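Aldose-aldose oxidoreductase (PDB 5A04) probably oxidises one aldose while reducing another, using a bound NADP cofactor that shuttles hydride between the two sugars. Local coordinates at residues M23-E28 and N291-Q296. Numbering follows the deposited sequence.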
loop_
_atom_site.group_PDB
_atom_site.type_symbol
_atom_site.label_atom_id
_atom_site.label_comp_id
_atom_site.label_asym_id
_atom_site.label_seq_id
_atom_site.Cartn_x
_atom_site.Cartn_y
_atom_site.Cartn_z
ATOM N N MET A 23 18.758 17.605 -20.730
ATOM C CA MET A 23 19.832 18.289 -21.449
ATOM C C MET A 23 20.876 18.963 -20.525
ATOM O O MET A 23 22.068 18.915 -20.834
ATOM C CB MET A 23 19.240 19.289 -22.449
ATOM C CG MET A 23 18.787 18.571 -23.748
ATOM S SD MET A 23 17.645 19.534 -24.744
ATOM C CE MET A 23 18.658 20.927 -25.216
ATOM N N PRO A 24 20.452 19.552 -19.391
ATOM C CA PRO A 24 21.497 20.104 -18.512
ATOM C C PRO A 24 22.427 19.049 -17.923
ATOM O O PRO A 24 23.534 19.383 -17.508
ATOM C CB PRO A 24 20.693 20.773 -17.395
ATOM C CG PRO A 24 19.408 21.142 -18.038
ATOM C CD PRO A 24 19.108 19.974 -18.954
ATOM N N ARG A 25 21.986 17.791 -17.874
ATOM C CA ARG A 25 22.768 16.763 -17.200
ATOM C C ARG A 25 23.839 16.103 -18.066
ATOM O O ARG A 25 24.555 15.212 -17.599
ATOM C CB ARG A 25 21.824 15.706 -16.612
ATOM C CG ARG A 25 20.847 16.304 -15.581
ATOM C CD ARG A 25 21.451 16.469 -14.183
ATOM N NE ARG A 25 22.501 17.495 -14.088
ATOM C CZ ARG A 25 22.278 18.794 -13.892
ATOM N NH1 ARG A 25 21.032 19.273 -13.785
ATOM N NH2 ARG A 25 23.315 19.621 -13.795
ATOM N N PHE A 26 23.999 16.546 -19.312
ATOM C CA PHE A 26 25.200 16.140 -20.035
ATOM C C PHE A 26 26.456 16.701 -19.351
ATOM O O PHE A 26 27.562 16.196 -19.551
ATOM C CB PHE A 26 25.126 16.579 -21.497
ATOM C CG PHE A 26 24.234 15.704 -22.328
ATOM C CD1 PHE A 26 24.710 14.509 -22.848
ATOM C CD2 PHE A 26 22.912 16.063 -22.561
ATOM C CE1 PHE A 26 23.866 13.670 -23.608
ATOM C CE2 PHE A 26 22.069 15.237 -23.314
ATOM C CZ PHE A 26 22.560 14.036 -23.827
ATOM N N ALA A 27 26.272 17.725 -18.525
ATOM C CA ALA A 27 27.395 18.349 -17.814
ATOM C C ALA A 27 28.225 17.344 -17.013
ATOM O O ALA A 27 29.457 17.441 -16.971
ATOM C CB ALA A 27 26.893 19.455 -16.889
ATOM N N GLU A 28 27.557 16.384 -16.381
ATOM C CA GLU A 28 28.245 15.411 -15.543
ATOM C C GLU A 28 28.553 14.078 -16.234
ATOM O O GLU A 28 29.076 13.170 -15.603
ATOM C CB GLU A 28 27.424 15.144 -14.282
ATOM C CG GLU A 28 27.205 16.363 -13.392
ATOM C CD GLU A 28 25.995 17.197 -13.774
ATOM O OE1 GLU A 28 25.136 16.714 -14.536
ATOM O OE2 GLU A 28 25.898 18.347 -13.301
ATOM N N ASN A 291 24.886 11.578 -10.818
ATOM C CA ASN A 291 23.438 11.606 -10.646
ATOM C C ASN A 291 22.747 10.622 -11.588
ATOM O O ASN A 291 23.324 10.203 -12.598
ATOM C CB ASN A 291 22.911 13.022 -10.878
ATOM C CG ASN A 291 23.030 13.451 -12.336
ATOM O OD1 ASN A 291 22.183 13.109 -13.156
ATOM N ND2 ASN A 291 24.093 14.197 -12.666
ATOM N N GLN A 292 21.505 10.272 -11.263
ATOM C CA GLN A 292 20.791 9.237 -12.019
ATOM C C GLN A 292 20.628 9.560 -13.514
ATOM O O GLN A 292 20.573 8.645 -14.339
ATOM C CB GLN A 292 19.407 8.987 -11.397
ATOM C CG GLN A 292 18.477 10.205 -11.390
ATOM C CD GLN A 292 17.152 9.929 -10.686
ATOM O OE1 GLN A 292 16.520 8.893 -10.922
ATOM N NE2 GLN A 292 16.734 10.847 -9.806
ATOM N N PHE A 293 20.533 10.840 -13.868
ATOM C CA PHE A 293 20.287 11.217 -15.261
ATOM C C PHE A 293 21.550 11.031 -16.092
ATOM O O PHE A 293 21.535 10.368 -17.128
ATOM C CB PHE A 293 19.781 12.664 -15.346
ATOM C CG PHE A 293 18.616 12.928 -14.445
ATOM C CD1 PHE A 293 17.337 12.524 -14.801
ATOM C CD2 PHE A 293 18.804 13.547 -13.224
ATOM C CE1 PHE A 293 16.267 12.749 -13.948
ATOM C CE2 PHE A 293 17.734 13.779 -12.368
ATOM C CZ PHE A 293 16.466 13.376 -12.733
ATOM N N SER A 294 22.650 11.617 -15.629
ATOM C CA SER A 294 23.933 11.447 -16.302
ATOM C C SER A 294 24.353 9.986 -16.328
ATOM O O SER A 294 24.936 9.514 -17.308
ATOM C CB SER A 294 25.011 12.280 -15.598
ATOM O OG SER A 294 24.581 13.629 -15.501
ATOM N N ALA A 295 24.082 9.277 -15.237
ATOM C CA ALA A 295 24.373 7.843 -15.187
ATOM C C ALA A 295 23.565 7.056 -16.228
ATOM O O ALA A 295 24.067 6.109 -16.838
ATOM C CB ALA A 295 24.096 7.303 -13.792
ATOM N N GLN A 296 22.308 7.431 -16.406
ATOM C CA GLN A 296 21.456 6.747 -17.384
ATOM C C GLN A 296 22.015 6.969 -18.791
ATOM O O GLN A 296 22.163 6.024 -19.572
ATOM C CB GLN A 296 20.007 7.249 -17.283
ATOM C CG GLN A 296 19.073 6.620 -18.328
ATOM C CD GLN A 296 17.771 7.378 -18.458
ATOM O OE1 GLN A 296 16.893 7.255 -17.615
ATOM N NE2 GLN A 296 17.635 8.157 -19.525
#
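With OG of Ser294 anti to its carbonyl carbon (chi1 -54°) and Arg25 folded back at chi2 and chi3, the hydroxyl meets the loop backbone while the arginine chain lies against Asn291 and Phe293. Ser294 OG donates to Arg25 O over 2.6 Å, in the carbonyl plane and on a lone pair; serine suits the place because its one-carbon side chain holds a hydroxyl close to the helix, able to donate to the loop and accept from Asn291 ND2 (2.9 Å) at once. Asn291 ND2 also reaches Glu28 OE1, weakly, at 3.3 Å. Asparagine suits this N-cap: its OD1 takes Ser294 N (2.9 Å) and, weakly, Phe293 N. Arginine suits because its methylenes pack on Phe293, Arg25 CG lying 3.8 Å from Phe293 CB, while its guanidinium grips Glu28 side-on. Arg25 NE to Glu28 OE1 is nearly straight (2.8 Å, 173°), and NH2 takes OE2. Were Arg25 cut back to an alanine, the Glu28 carboxylate would probably lose its charged mate and the packing on Phe293 would thin. The contact ties the Rossmann-fold loop between helix 16-22 and strand 32-38 to the start of helix 292-306, in the C-terminal alpha/beta part, where Phe293 also packs on Tyr17, Ile21 and Ile22 of helix 16-22.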